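Local coordinates for protein proteasome accessory factor B/C (PafBC) (Paenarthrobacter aurescens, PDB 6SJ9) that regulates transcription in the bacterial DNA damage response, probably by binding DNA through winged helix-turn-helix domains, and also carries paired WYL and WCX domains, at residues Ser98-Leu103 with Thr435-Leu440; Gly159-Arg164 with Ile216-Thr221; Arg245-Val250 with Val280-Pro285; Asp521-Arg526 with Arg562-Ser567; Val588-Thr593 with Ala618-Gly623. One frame throughout, in Å; residues are numbered along the deposited sequence.

How the contacts relate
Contact 1 joins two helices deep in the chain, its centre about 9 Å from the centre of the whole. Contacts 2 and 3 lie, along the sequence, inside the loop that contact 1 closes; contacts 4 and 5 follow it. Contacts 2 and 4 belong to the two WYL domains. Contacts 3 and 5 pair equivalent strands in the two WCX domains, with centres 31 Å apart. Contacts 1 and 4 approach to about 7 Å between nearest atoms, and contacts 2 and 5 to about 10 Å. The potassium ligands belong to none of the five. A thiocyanate, probably from the crystallisation liquor, lies about 6 Å from the L440 side chain.

Contact 1 of 5, residues Ser98-Leu103 with Thr435-Leu440; sequences STVLLL and TGLAML
L437 and L440 of helix 427-441 press their methyl ends against V100, L101 and L103 of helix 95-118. The two short helical segments run nearly perpendicular, at 95°, with 9.3 Å between their axes. The tight part is a row of branched side chains. L437 spreads its two methyls over neighbouring residues: CD2 meets V100 CG1 at 3.8 Å, and CD1 meets L101 CD1 at 3.9 Å. V100 and L437 cross at about a right angle. One turn further on, L440 CD2 touches L103 CD2 at 3.8 Å. L103 CG is anti to the backbone N (chi1 -176°), which sets it 4.1 Å from the same L440 CD2. The other methyl of L440, CD1, lies looser, 4.0 Å from V100 O and 4.2 Å from V100 CG1. Here the V100 and L440 side chains slide past each other in opposite directions. The packing thins toward G436, which has no side chain; its CA stays 7.6 Å from L103 CA. There is no solvent side here, since all five touching residues are buried. L458 of helix 457-469 covers V100 and L437, and L107 of helix 95-118 covers L440. The contact ties the helix that follows the N-terminal region to a helix of the PafC helix-turn-helix family region. The side chains meet through carbon atoms. The contact therefore rests on shape and on the burial of apolar surface rather than on directed bonds.

Contact 2 of 5, residues Gly159-Arg164 with Ile216-Thr221; sequences GKHPIR and ISVLTT
The H161 imidazole lies flat between T220 CA and the carbonyl O of G159. T220 CA makes a CH-pi contact 3.6 Å from the ring centroid, only 6° off the ring normal. G159 O sits over the centre of the opposite face. H161 ND1 is hydrogen-bonded to the carbonyl O of G222. The second flat group is the R164 guanidinium. L219 CD1 lies 3.6 Å above its plane, offset toward the rim, and L219 CD2 touches NH1 at 3.5 Å. R164 NH2 forms a salt bridge with E179. Between the two flat groups, strand 163-168 pairs with the short strand 217-218 in antiparallel fashion, at an edge of the WYL domain's Sm-like sheet. L219 N donates to P162 O at 2.9 Å, and R164 N to S217 O at 3.0 Å. R164 O is gripped twice. S217 N reaches it at 3.0 Å, and S217 OG at 3.3 Å from above the carbonyl plane. S217 OG lies between the backbone N and the carbonyl carbon (chi1 71°), which also sets it beside R164 CG. On the other face of the sheet, I163 CB packs on I216 CG2 at 3.8 Å. Just upstream, K160 ends helix 147-159 with a Schellman motif. The chemistry implies a seam held mainly by backbone bonds, with the H161 ring between a backbone CA-H and a carbonyl O, and L219 methyls against the R164 guanidinium.

Contact 3 of 5, residues Arg245-Val250 with Val280-Pro285; sequences RQATLV and VDFRDP
R245 and A247 pair with F282 and V280 across the two central strands of a ferredoxin-like WCX domain. The pairing is antiparallel. A247 N donates to V280 O at 2.8 Å and almost straight, with 176° at the hydrogen. R245 N donates to F282 O, also at 2.8 Å. F282 N and V280 N return the bonds to R245 O and A247 O. The side chains of these four residues share one face. The F282 ring has R245 CB over one face, while A247 CB approaches obliquely, 3.7 Å from CE1. The backbone N of A247 and of P285 lie at the ring's edge, in its plane. A247 CB also meets V280 CG2 at 3.8 Å, and L249 CD1 extends this apolar patch. The R245 chain bends at chi2 and chi3. Its NH1 lies 3.6 Å from P285 CD, and F282 CZ is over one face of the guanidinium at longer range. Further out, L288 of helix 285-294 covers A247 and F282. E306 forms a salt bridge with R245 NH2. D284 N-caps the helix: its OD1 accepts from the backbone N of E286, and its OD2 is bound by R208 NH1 and S210 OG.

Contact 4 of 5, residues Asp521-Arg526 with Arg562-Ser567; sequences DVDPLR and RAVSGS
D523 points its carboxylate at S565, with V564 alongside. The two carboxylate oxygens divide the work. OD1 accepts from the backbone N of S565 at 3.0 Å, with 161° at the hydrogen. This donor stands above the carboxylate plane, 50° out of it. OD2 receives S565 OG on its syn lone pair. That distance, 2.5 Å, is short, and its exact value is doubtful. The carboxylate reaches this place because CG is anti to the carbonyl carbon (chi1 -59°). The V564 backbone comes close to the same acid group, with CA 3.3 Å from D523 OD1. The isopropyl group of V564 lies against the base of the aspartate, CG1 being 4.0 Å from D523 CB. The same CG1 meets P524 CD more loosely, at 4.2 Å. The contact lies at the WYL domain of the C-terminal half. Strand 517-530 is the middle strand of a five-stranded antiparallel sheet, and the turn after strand 562-563 meets it at D523. In that turn S565 OG accepts from the backbone N of S567 at 3.1 Å, forming an ST turn. S567 OG also donates to it, though G566 and S567 are poorly ordered. Two outside residues join the polar group: Q504 NE2 is hydrogen-bonded to D523 OD1, and H541 NE2 to S565 OG.

Contact 5 of 5, residues Val588-Thr593 with Ala618-Gly623; sequences VCLELT and AEVRFG
The four-stranded sheet of the C-terminal WCX domain, whose strand order matches the ferredoxin-like fold, has V588 and V620 facing each other on its two central strands. These strands run in opposite directions. V588 and V620 exchange two backbone bonds, V588 N to V620 O and V620 N to V588 O, the latter at 2.8 Å. L590 and A618 exchange two more. L590 N donates to A618 O at 2.7 Å, and A618 N to L590 O at 2.9 Å. Between these pairs, C589 and E619 form the non-hydrogen-bonded pair, with CA atoms 4.3 Å apart. E619 CA approaches V588 O at 3.3 Å in a CA-H...O contact. The side chains of V588, L590, A618 and V620 all lie on one face. L590 and V620 cross there at about a right angle, and L590 CD1 meets V620 CG2 at 3.8 Å. L590 CG is anti to the carbonyl carbon (chi1 -57°), which sets it near A618 O and V620 CG2. Its CD1 also comes to the edge of the F622 ring, near the ring plane. V588 CG2 approaches the ring obliquely, 4.0 Å from CD1. At the other end, L592 CD1 touches A618 CB at 4.0 Å. C589 and E619 point to the opposite face, where E619 forms a salt bridge with R607. On the apolar face lies helix 627-634: L628 covers V588 and F622, and F631 stacks edge-to-face on F622. Strand 639-643 flanks strand 586-592, and strand 607-610 flanks strand 616-622 on its outer side.

Contact 1 of 5, residues Ser98-Leu103 with Thr435-Leu440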
# COMPACT_ATOMS: atom_id res chain seq x y z
N SER A 98 -8.56 10.62 3.36
CA SER A 98 -7.90 9.50 3.98
C SER A 98 -7.88 8.28 3.08
O SER A 98 -6.90 7.52 3.11
CB SER A 98 -8.63 9.14 5.28
OG SER A 98 -8.73 10.28 6.12
N THR A 99 -8.93 8.08 2.27
CA THR A 99 -8.94 6.93 1.38
C THR A 99 -7.96 7.11 0.23
O THR A 99 -7.20 6.20 -0.08
CB THR A 99 -10.36 6.69 0.83
OG1 THR A 99 -11.28 6.65 1.91
CG2 THR A 99 -10.42 5.38 0.04
N VAL A 100 -7.89 8.31 -0.35
CA VAL A 100 -6.89 8.60 -1.37
C VAL A 100 -5.50 8.37 -0.81
O VAL A 100 -4.65 7.71 -1.42
CB VAL A 100 -7.02 10.05 -1.85
CG1 VAL A 100 -5.78 10.38 -2.79
CG2 VAL A 100 -8.32 10.26 -2.53
N LEU A 101 -5.28 8.87 0.39
CA LEU A 101 -3.99 8.73 1.04
C LEU A 101 -3.61 7.27 1.20
O LEU A 101 -2.42 6.94 1.25
CB LEU A 101 -4.06 9.44 2.39
CG LEU A 101 -2.73 9.77 2.98
CD1 LEU A 101 -2.06 10.72 2.04
CD2 LEU A 101 -2.99 10.38 4.28
N LEU A 102 -4.60 6.41 1.34
CA LEU A 102 -4.38 4.98 1.48
C LEU A 102 -3.83 4.36 0.20
O LEU A 102 -2.91 3.54 0.24
CB LEU A 102 -5.71 4.33 1.83
CG LEU A 102 -5.83 2.84 1.97
CD1 LEU A 102 -4.63 2.33 2.74
CD2 LEU A 102 -7.14 2.59 2.78
N LEU A 103 -4.33 4.80 -0.94
CA LEU A 103 -3.81 4.30 -2.21
C LEU A 103 -2.39 4.83 -2.39
O LEU A 103 -1.50 4.10 -2.83
CB LEU A 103 -4.74 4.73 -3.35
CG LEU A 103 -4.39 4.21 -4.71
CD1 LEU A 103 -4.18 2.74 -4.69
CD2 LEU A 103 -5.48 4.65 -5.75
N THR A 435 5.07 11.20 -2.33
CA THR A 435 5.53 10.52 -3.52
C THR A 435 4.42 9.71 -4.14
O THR A 435 4.24 9.72 -5.37
CB THR A 435 6.73 9.66 -3.19
OG1 THR A 435 7.74 10.55 -2.70
CG2 THR A 435 7.24 8.98 -4.47
N GLY A 436 3.65 8.99 -3.32
CA GLY A 436 2.52 8.22 -3.85
C GLY A 436 1.45 9.15 -4.40
O GLY A 436 0.85 8.88 -5.45
N LEU A 437 1.23 10.30 -3.72
CA LEU A 437 0.25 11.24 -4.21
C LEU A 437 0.70 11.86 -5.53
O LEU A 437 -0.14 12.16 -6.39
CB LEU A 437 -0.02 12.34 -3.16
CG LEU A 437 -0.73 11.83 -1.89
CD1 LEU A 437 -0.64 12.89 -0.81
CD2 LEU A 437 -2.22 11.53 -2.18
N ALA A 438 2.00 12.10 -5.71
CA ALA A 438 2.41 12.72 -6.97
C ALA A 438 2.27 11.75 -8.14
O ALA A 438 1.95 12.18 -9.26
CB ALA A 438 3.83 13.29 -6.84
N MSE A 439 2.47 10.46 -7.92
CA MSE A 439 2.20 9.50 -8.98
C MSE A 439 0.68 9.50 -9.29
O MSE A 439 0.28 9.55 -10.46
CB MSE A 439 2.67 8.12 -8.57
CG MSE A 439 4.19 7.93 -8.49
SE MSE A 439 5.02 8.20 -10.28
CE MSE A 439 5.10 6.41 -10.96
N LEU A 440 -0.16 9.46 -8.24
CA LEU A 440 -1.60 9.56 -8.47
C LEU A 440 -1.96 10.84 -9.21
O LEU A 440 -2.83 10.84 -10.08
CB LEU A 440 -2.39 9.49 -7.15
CG LEU A 440 -2.33 8.13 -6.44
CD1 LEU A 440 -3.06 8.17 -5.07
CD2 LEU A 440 -2.96 7.05 -7.36

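Contact 2 of 5, residues Gly159-Arg164 with Ile216-Thr221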
# COMPACT_ATOMS: atom_id res chain seq x y z
N GLY A 159 -24.95 -14.91 -2.44
CA GLY A 159 -25.81 -16.05 -2.72
C GLY A 159 -26.80 -16.37 -1.61
O GLY A 159 -27.52 -17.38 -1.70
N LYS A 160 -26.83 -15.56 -0.55
CA LYS A 160 -27.73 -15.78 0.58
C LYS A 160 -27.53 -17.17 1.19
O LYS A 160 -28.50 -17.89 1.46
CB LYS A 160 -29.20 -15.56 0.18
CG LYS A 160 -29.45 -14.12 -0.24
CD LYS A 160 -30.88 -13.85 -0.55
CE LYS A 160 -31.11 -12.34 -0.64
NZ LYS A 160 -30.68 -11.84 -1.99
N HIS A 161 -26.29 -17.55 1.37
CA HIS A 161 -25.89 -18.78 2.00
C HIS A 161 -25.38 -18.49 3.41
O HIS A 161 -24.52 -17.61 3.59
CB HIS A 161 -24.77 -19.45 1.21
CG HIS A 161 -25.13 -19.74 -0.20
ND1 HIS A 161 -26.31 -20.38 -0.53
CD2 HIS A 161 -24.45 -19.55 -1.35
CE1 HIS A 161 -26.35 -20.52 -1.84
NE2 HIS A 161 -25.23 -20.06 -2.35
N PRO A 162 -25.80 -19.28 4.39
CA PRO A 162 -25.17 -19.25 5.71
C PRO A 162 -23.76 -19.84 5.60
O PRO A 162 -23.40 -20.48 4.59
CB PRO A 162 -26.11 -20.09 6.59
CG PRO A 162 -26.85 -20.97 5.63
CD PRO A 162 -26.80 -20.37 4.22
N ILE A 163 -22.95 -19.62 6.64
CA ILE A 163 -21.56 -20.07 6.67
C ILE A 163 -21.26 -20.77 7.99
O ILE A 163 -22.01 -20.67 8.97
CB ILE A 163 -20.53 -18.92 6.48
CG1 ILE A 163 -20.64 -17.92 7.63
CG2 ILE A 163 -20.77 -18.20 5.17
CD1 ILE A 163 -19.66 -16.71 7.51
N ARG A 164 -20.13 -21.47 8.01
CA ARG A 164 -19.59 -22.05 9.23
C ARG A 164 -18.07 -21.88 9.25
O ARG A 164 -17.42 -21.86 8.20
CB ARG A 164 -20.05 -23.52 9.38
CG ARG A 164 -19.00 -24.62 9.39
CD ARG A 164 -19.63 -25.93 8.91
NE ARG A 164 -20.99 -26.04 9.41
CZ ARG A 164 -21.98 -26.74 8.83
NH1 ARG A 164 -21.77 -27.43 7.69
NH2 ARG A 164 -23.20 -26.73 9.37
N ILE A 216 -13.45 -20.13 5.74
CA ILE A 216 -14.89 -20.10 5.87
C ILE A 216 -15.47 -21.12 4.90
O ILE A 216 -15.18 -21.09 3.71
CB ILE A 216 -15.39 -18.68 5.57
CG1 ILE A 216 -14.81 -17.75 6.67
CG2 ILE A 216 -16.89 -18.64 5.37
CD1 ILE A 216 -15.05 -16.35 6.45
N SER A 217 -16.30 -22.02 5.41
CA SER A 217 -17.07 -22.88 4.51
C SER A 217 -18.46 -22.26 4.24
O SER A 217 -19.26 -22.04 5.18
CB SER A 217 -17.12 -24.30 5.06
OG SER A 217 -17.93 -24.41 6.20
N VAL A 218 -18.70 -21.91 2.97
CA VAL A 218 -19.97 -21.37 2.51
C VAL A 218 -20.95 -22.52 2.27
O VAL A 218 -20.73 -23.35 1.39
CB VAL A 218 -19.75 -20.57 1.23
CG1 VAL A 218 -21.06 -19.88 0.80
CG2 VAL A 218 -18.69 -19.49 1.46
N LEU A 219 -22.09 -22.53 3.00
CA LEU A 219 -23.06 -23.63 2.87
C LEU A 219 -24.02 -23.35 1.70
O LEU A 219 -25.16 -22.88 1.88
CB LEU A 219 -23.83 -23.82 4.17
CG LEU A 219 -22.87 -23.92 5.36
CD1 LEU A 219 -23.69 -24.25 6.62
CD2 LEU A 219 -21.79 -25.05 5.08
N THR A 220 -23.55 -23.69 0.50
CA THR A 220 -24.23 -23.44 -0.77
C THR A 220 -25.47 -24.31 -0.94
O THR A 220 -26.12 -24.19 -1.98
CB THR A 220 -23.29 -23.66 -1.99
OG1 THR A 220 -22.82 -25.00 -1.98
CG2 THR A 220 -22.09 -22.69 -1.98
N THR A 221 -25.74 -25.23 -0.01
CA THR A 221 -27.01 -25.92 0.02
C THR A 221 -28.09 -25.15 0.78
O THR A 221 -29.25 -25.60 0.79
CB THR A 221 -26.88 -27.27 0.72
OG1 THR A 221 -26.24 -27.05 2.00
CG2 THR A 221 -26.04 -28.23 -0.10

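Contact 3 of 5, residues Arg245-Val250 with Val280-Pro285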
# COMPACT_ATOMS: atom_id res chain seq x y z
N ARG A 245 -2.23 -3.90 25.46
CA ARG A 245 -1.32 -4.77 26.20
C ARG A 245 0.14 -4.47 25.83
O ARG A 245 0.42 -3.75 24.87
CB ARG A 245 -1.67 -6.24 25.96
CG ARG A 245 -3.05 -6.65 26.53
CD ARG A 245 -3.84 -7.60 25.59
NE ARG A 245 -3.26 -8.94 25.59
CZ ARG A 245 -3.75 -9.98 24.92
NH1 ARG A 245 -4.85 -9.84 24.18
NH2 ARG A 245 -3.14 -11.15 24.98
N GLN A 246 1.08 -5.00 26.63
CA GLN A 246 2.51 -4.78 26.46
C GLN A 246 3.25 -6.07 26.12
O GLN A 246 3.08 -7.08 26.81
CB GLN A 246 3.15 -4.20 27.72
CG GLN A 246 4.66 -3.95 27.59
CD GLN A 246 5.24 -3.09 28.74
OE1 GLN A 246 5.00 -1.88 28.82
NE2 GLN A 246 5.98 -3.74 29.64
N ALA A 247 4.05 -6.03 25.06
CA ALA A 247 4.90 -7.13 24.64
C ALA A 247 6.36 -6.87 25.02
O ALA A 247 6.82 -5.73 25.02
CB ALA A 247 4.78 -7.33 23.12
N THR A 248 7.09 -7.95 25.32
CA THR A 248 8.51 -7.88 25.65
C THR A 248 9.27 -8.71 24.61
O THR A 248 9.02 -9.91 24.47
CB THR A 248 8.79 -8.37 27.06
OG1 THR A 248 7.91 -7.71 27.98
CG2 THR A 248 10.22 -8.05 27.48
N LEU A 249 10.17 -8.06 23.88
CA LEU A 249 10.81 -8.65 22.72
C LEU A 249 12.32 -8.51 22.83
O LEU A 249 12.83 -7.48 23.28
CB LEU A 249 10.32 -7.99 21.43
CG LEU A 249 8.81 -7.89 21.23
CD1 LEU A 249 8.52 -7.13 19.94
CD2 LEU A 249 8.11 -9.26 21.26
N VAL A 250 13.03 -9.57 22.43
CA VAL A 250 14.47 -9.52 22.22
C VAL A 250 14.71 -9.53 20.72
O VAL A 250 14.29 -10.47 20.04
CB VAL A 250 15.19 -10.70 22.89
CG1 VAL A 250 16.62 -10.71 22.47
CG2 VAL A 250 15.08 -10.60 24.40
N VAL A 280 6.83 -3.15 23.36
CA VAL A 280 5.97 -2.51 22.37
C VAL A 280 4.53 -2.73 22.80
O VAL A 280 4.19 -3.72 23.46
CB VAL A 280 6.20 -3.03 20.94
CG1 VAL A 280 7.64 -2.89 20.53
CG2 VAL A 280 5.72 -4.46 20.79
N ASP A 281 3.69 -1.75 22.48
CA ASP A 281 2.27 -1.85 22.76
C ASP A 281 1.58 -2.49 21.58
O ASP A 281 1.85 -2.14 20.43
CB ASP A 281 1.68 -0.47 23.05
CG ASP A 281 2.18 0.13 24.36
OD1 ASP A 281 2.27 -0.62 25.36
OD2 ASP A 281 2.51 1.34 24.38
N PHE A 282 0.66 -3.40 21.87
CA PHE A 282 -0.18 -3.99 20.84
C PHE A 282 -1.54 -4.22 21.48
O PHE A 282 -1.66 -4.26 22.71
CB PHE A 282 0.40 -5.29 20.31
CG PHE A 282 0.31 -6.44 21.29
CD1 PHE A 282 1.19 -6.52 22.35
CD2 PHE A 282 -0.63 -7.45 21.12
CE1 PHE A 282 1.11 -7.57 23.25
CE2 PHE A 282 -0.71 -8.51 22.01
CZ PHE A 282 0.16 -8.58 23.08
N ARG A 283 -2.57 -4.36 20.63
CA ARG A 283 -3.92 -4.71 21.08
C ARG A 283 -4.27 -6.15 20.72
O ARG A 283 -4.62 -6.92 21.61
CB ARG A 283 -4.97 -3.71 20.57
CG ARG A 283 -4.69 -2.29 21.08
CD ARG A 283 -5.64 -1.19 20.61
NE ARG A 283 -5.42 -0.74 19.24
CZ ARG A 283 -5.58 0.52 18.83
NH1 ARG A 283 -5.89 1.46 19.72
NH2 ARG A 283 -5.38 0.84 17.55
N ASP A 284 -4.19 -6.52 19.43
CA ASP A 284 -4.54 -7.87 18.99
C ASP A 284 -3.28 -8.71 18.86
O ASP A 284 -2.42 -8.40 18.02
CB ASP A 284 -5.28 -7.82 17.64
CG ASP A 284 -5.72 -9.22 17.12
OD1 ASP A 284 -5.47 -10.26 17.77
OD2 ASP A 284 -6.39 -9.26 16.07
N PRO A 285 -3.16 -9.81 19.61
CA PRO A 285 -1.94 -10.63 19.52
C PRO A 285 -1.79 -11.37 18.22
O PRO A 285 -0.65 -11.70 17.86
CB PRO A 285 -2.07 -11.60 20.71
CG PRO A 285 -3.49 -11.55 21.10
CD PRO A 285 -4.05 -10.23 20.70

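Contact 4 of 5, residues Asp521-Arg526 with Arg562-Ser567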
# COMPACT_ATOMS: atom_id res chain seq x y z
N ASP A 521 16.30 -3.26 -27.93
CA ASP A 521 15.66 -2.11 -28.56
C ASP A 521 14.45 -1.70 -27.74
O ASP A 521 13.66 -2.56 -27.37
CB ASP A 521 15.21 -2.46 -30.00
CG ASP A 521 16.42 -2.65 -30.95
OD1 ASP A 521 17.45 -1.93 -30.84
OD2 ASP A 521 16.34 -3.55 -31.77
N VAL A 522 14.34 -0.41 -27.42
CA VAL A 522 13.20 0.10 -26.65
C VAL A 522 12.61 1.35 -27.30
O VAL A 522 13.32 2.15 -27.91
CB VAL A 522 13.58 0.40 -25.18
CG1 VAL A 522 14.26 -0.75 -24.62
CG2 VAL A 522 14.53 1.60 -25.08
N ASP A 523 11.30 1.51 -27.14
CA ASP A 523 10.59 2.73 -27.47
C ASP A 523 10.50 3.52 -26.18
O ASP A 523 9.69 3.17 -25.32
CB ASP A 523 9.19 2.47 -28.02
CG ASP A 523 9.19 1.59 -29.29
OD1 ASP A 523 10.08 1.74 -30.16
OD2 ASP A 523 8.22 0.81 -29.44
N PRO A 524 11.31 4.55 -25.98
CA PRO A 524 11.20 5.36 -24.76
C PRO A 524 9.86 6.08 -24.71
O PRO A 524 9.41 6.65 -25.70
CB PRO A 524 12.36 6.35 -24.86
CG PRO A 524 12.63 6.44 -26.31
CD PRO A 524 12.37 5.05 -26.89
N LEU A 525 9.24 6.07 -23.54
CA LEU A 525 7.92 6.68 -23.35
C LEU A 525 7.91 7.86 -22.39
O LEU A 525 7.42 8.93 -22.76
CB LEU A 525 6.94 5.61 -22.84
CG LEU A 525 6.76 4.40 -23.80
CD1 LEU A 525 5.84 3.33 -23.26
CD2 LEU A 525 6.22 4.84 -25.19
N ARG A 526 8.41 7.68 -21.16
CA ARG A 526 8.36 8.69 -20.11
C ARG A 526 9.60 8.61 -19.25
O ARG A 526 10.05 7.52 -18.89
CB ARG A 526 7.15 8.49 -19.18
CG ARG A 526 5.87 8.99 -19.81
CD ARG A 526 4.73 8.92 -18.80
NE ARG A 526 4.35 7.51 -18.60
CZ ARG A 526 3.29 7.15 -17.89
NH1 ARG A 526 2.52 8.11 -17.31
NH2 ARG A 526 2.98 5.88 -17.79
N ARG A 562 15.55 3.79 -36.12
CA ARG A 562 14.14 3.51 -36.39
C ARG A 562 13.25 4.43 -35.55
O ARG A 562 13.62 4.83 -34.45
CB ARG A 562 13.83 2.04 -36.16
CG ARG A 562 14.67 1.20 -37.15
CD ARG A 562 15.20 -0.07 -36.59
NE ARG A 562 15.65 -0.94 -37.72
CZ ARG A 562 16.78 -0.77 -38.44
NH1 ARG A 562 17.62 0.26 -38.24
NH2 ARG A 562 17.03 -1.61 -39.40
N ALA A 563 12.03 4.68 -36.06
CA ALA A 563 10.99 5.36 -35.30
C ALA A 563 10.40 4.44 -34.25
O ALA A 563 10.31 3.22 -34.45
CB ALA A 563 9.83 5.81 -36.22
N VAL A 564 9.90 5.05 -33.16
CA VAL A 564 9.25 4.26 -32.13
C VAL A 564 8.16 3.42 -32.79
O VAL A 564 7.52 3.84 -33.76
CB VAL A 564 8.69 5.13 -30.99
CG1 VAL A 564 9.83 5.76 -30.22
CG2 VAL A 564 7.69 6.21 -31.53
N SER A 565 8.04 2.18 -32.35
CA SER A 565 7.15 1.24 -33.02
C SER A 565 5.69 1.53 -32.69
O SER A 565 4.80 1.15 -33.44
CB SER A 565 7.49 -0.19 -32.62
OG SER A 565 6.99 -0.35 -31.29
N GLY A 566 5.43 2.15 -31.54
CA GLY A 566 4.04 2.30 -31.17
C GLY A 566 3.37 1.03 -30.70
O GLY A 566 2.15 0.90 -30.82
N SER A 567 4.14 0.04 -30.24
CA SER A 567 3.53 -1.17 -29.70
C SER A 567 2.97 -0.96 -28.31
O SER A 567 2.20 -1.81 -27.84
CB SER A 567 4.53 -2.32 -29.68
OG SER A 567 4.99 -2.50 -30.98

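Contact 5 of 5, residues Val588-Thr593 with Ala618-Gly623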
# COMPACT_ATOMS: atom_id res chain seq x y z
N VAL A 588 9.36 -17.84 -8.81
CA VAL A 588 9.20 -18.78 -7.70
C VAL A 588 7.88 -19.51 -7.90
O VAL A 588 6.91 -18.93 -8.37
CB VAL A 588 9.23 -18.07 -6.34
CG1 VAL A 588 8.99 -19.05 -5.23
CG2 VAL A 588 10.54 -17.32 -6.14
N CYS A 589 7.88 -20.80 -7.62
CA CYS A 589 6.67 -21.61 -7.64
C CYS A 589 6.27 -21.90 -6.20
O CYS A 589 7.10 -22.41 -5.43
CB CYS A 589 6.90 -22.90 -8.43
SG CYS A 589 5.42 -23.87 -8.56
N LEU A 590 5.05 -21.53 -5.82
CA LEU A 590 4.51 -21.64 -4.46
C LEU A 590 3.41 -22.67 -4.43
O LEU A 590 2.72 -22.86 -5.43
CB LEU A 590 3.90 -20.30 -3.98
CG LEU A 590 4.74 -19.04 -3.95
CD1 LEU A 590 3.91 -17.80 -3.54
CD2 LEU A 590 5.95 -19.21 -3.09
N GLU A 591 3.21 -23.30 -3.27
CA GLU A 591 1.94 -23.93 -2.95
C GLU A 591 1.25 -23.08 -1.88
O GLU A 591 1.87 -22.69 -0.89
CB GLU A 591 2.09 -25.36 -2.44
CG GLU A 591 0.73 -25.97 -2.08
CD GLU A 591 0.82 -27.43 -1.66
OE1 GLU A 591 1.93 -27.98 -1.67
OE2 GLU A 591 -0.22 -28.01 -1.30
N LEU A 592 -0.03 -22.81 -2.09
CA LEU A 592 -0.88 -22.04 -1.21
C LEU A 592 -1.98 -22.93 -0.67
O LEU A 592 -2.56 -23.73 -1.41
CB LEU A 592 -1.51 -20.85 -1.96
CG LEU A 592 -0.53 -19.88 -2.65
CD1 LEU A 592 -1.24 -18.83 -3.45
CD2 LEU A 592 0.41 -19.21 -1.65
N THR A 593 -2.30 -22.78 0.62
CA THR A 593 -3.51 -23.36 1.17
C THR A 593 -4.74 -22.55 0.75
O THR A 593 -4.63 -21.42 0.28
CB THR A 593 -3.44 -23.39 2.69
OG1 THR A 593 -3.40 -22.04 3.16
CG2 THR A 593 -2.18 -24.16 3.18
N ALA A 618 1.07 -21.74 -7.51
CA ALA A 618 1.13 -20.38 -8.03
C ALA A 618 2.56 -20.02 -8.35
O ALA A 618 3.43 -20.08 -7.48
CB ALA A 618 0.52 -19.40 -7.03
N GLU A 619 2.78 -19.66 -9.59
CA GLU A 619 4.07 -19.17 -10.05
C GLU A 619 4.07 -17.64 -9.99
O GLU A 619 3.24 -17.00 -10.64
CB GLU A 619 4.25 -19.67 -11.48
CG GLU A 619 5.58 -19.52 -12.09
CD GLU A 619 5.58 -20.11 -13.47
OE1 GLU A 619 6.02 -21.27 -13.63
OE2 GLU A 619 5.06 -19.43 -14.39
N VAL A 620 4.93 -17.06 -9.17
CA VAL A 620 4.94 -15.61 -8.95
C VAL A 620 6.35 -15.06 -9.13
O VAL A 620 7.34 -15.74 -8.85
CB VAL A 620 4.39 -15.23 -7.55
CG1 VAL A 620 2.98 -15.77 -7.36
CG2 VAL A 620 5.25 -15.75 -6.48
N ARG A 621 6.44 -13.78 -9.51
CA ARG A 621 7.69 -13.05 -9.57
C ARG A 621 7.86 -12.20 -8.31
O ARG A 621 7.04 -11.33 -8.04
CB ARG A 621 7.73 -12.15 -10.80
CG ARG A 621 7.67 -12.91 -12.13
CD ARG A 621 7.38 -11.94 -13.32
NE ARG A 621 8.44 -10.94 -13.56
CZ ARG A 621 9.39 -11.04 -14.50
NH1 ARG A 621 9.44 -12.11 -15.30
NH2 ARG A 621 10.30 -10.08 -14.65
N PHE A 622 8.91 -12.47 -7.53
CA PHE A 622 9.27 -11.67 -6.37
C PHE A 622 10.36 -10.69 -6.76
O PHE A 622 11.21 -11.01 -7.61
CB PHE A 622 9.75 -12.53 -5.21
CG PHE A 622 8.65 -13.10 -4.43
CD1 PHE A 622 8.17 -14.37 -4.73
CD2 PHE A 622 8.05 -12.38 -3.42
CE1 PHE A 622 7.11 -14.90 -4.00
CE2 PHE A 622 7.00 -12.90 -2.69
CZ PHE A 622 6.52 -14.16 -2.97
N GLY A 623 10.29 -9.50 -6.17
CA GLY A 623 11.20 -8.42 -6.51
C GLY A 623 12.63 -8.71 -6.12
O GLY A 623 13.56 -8.21 -6.77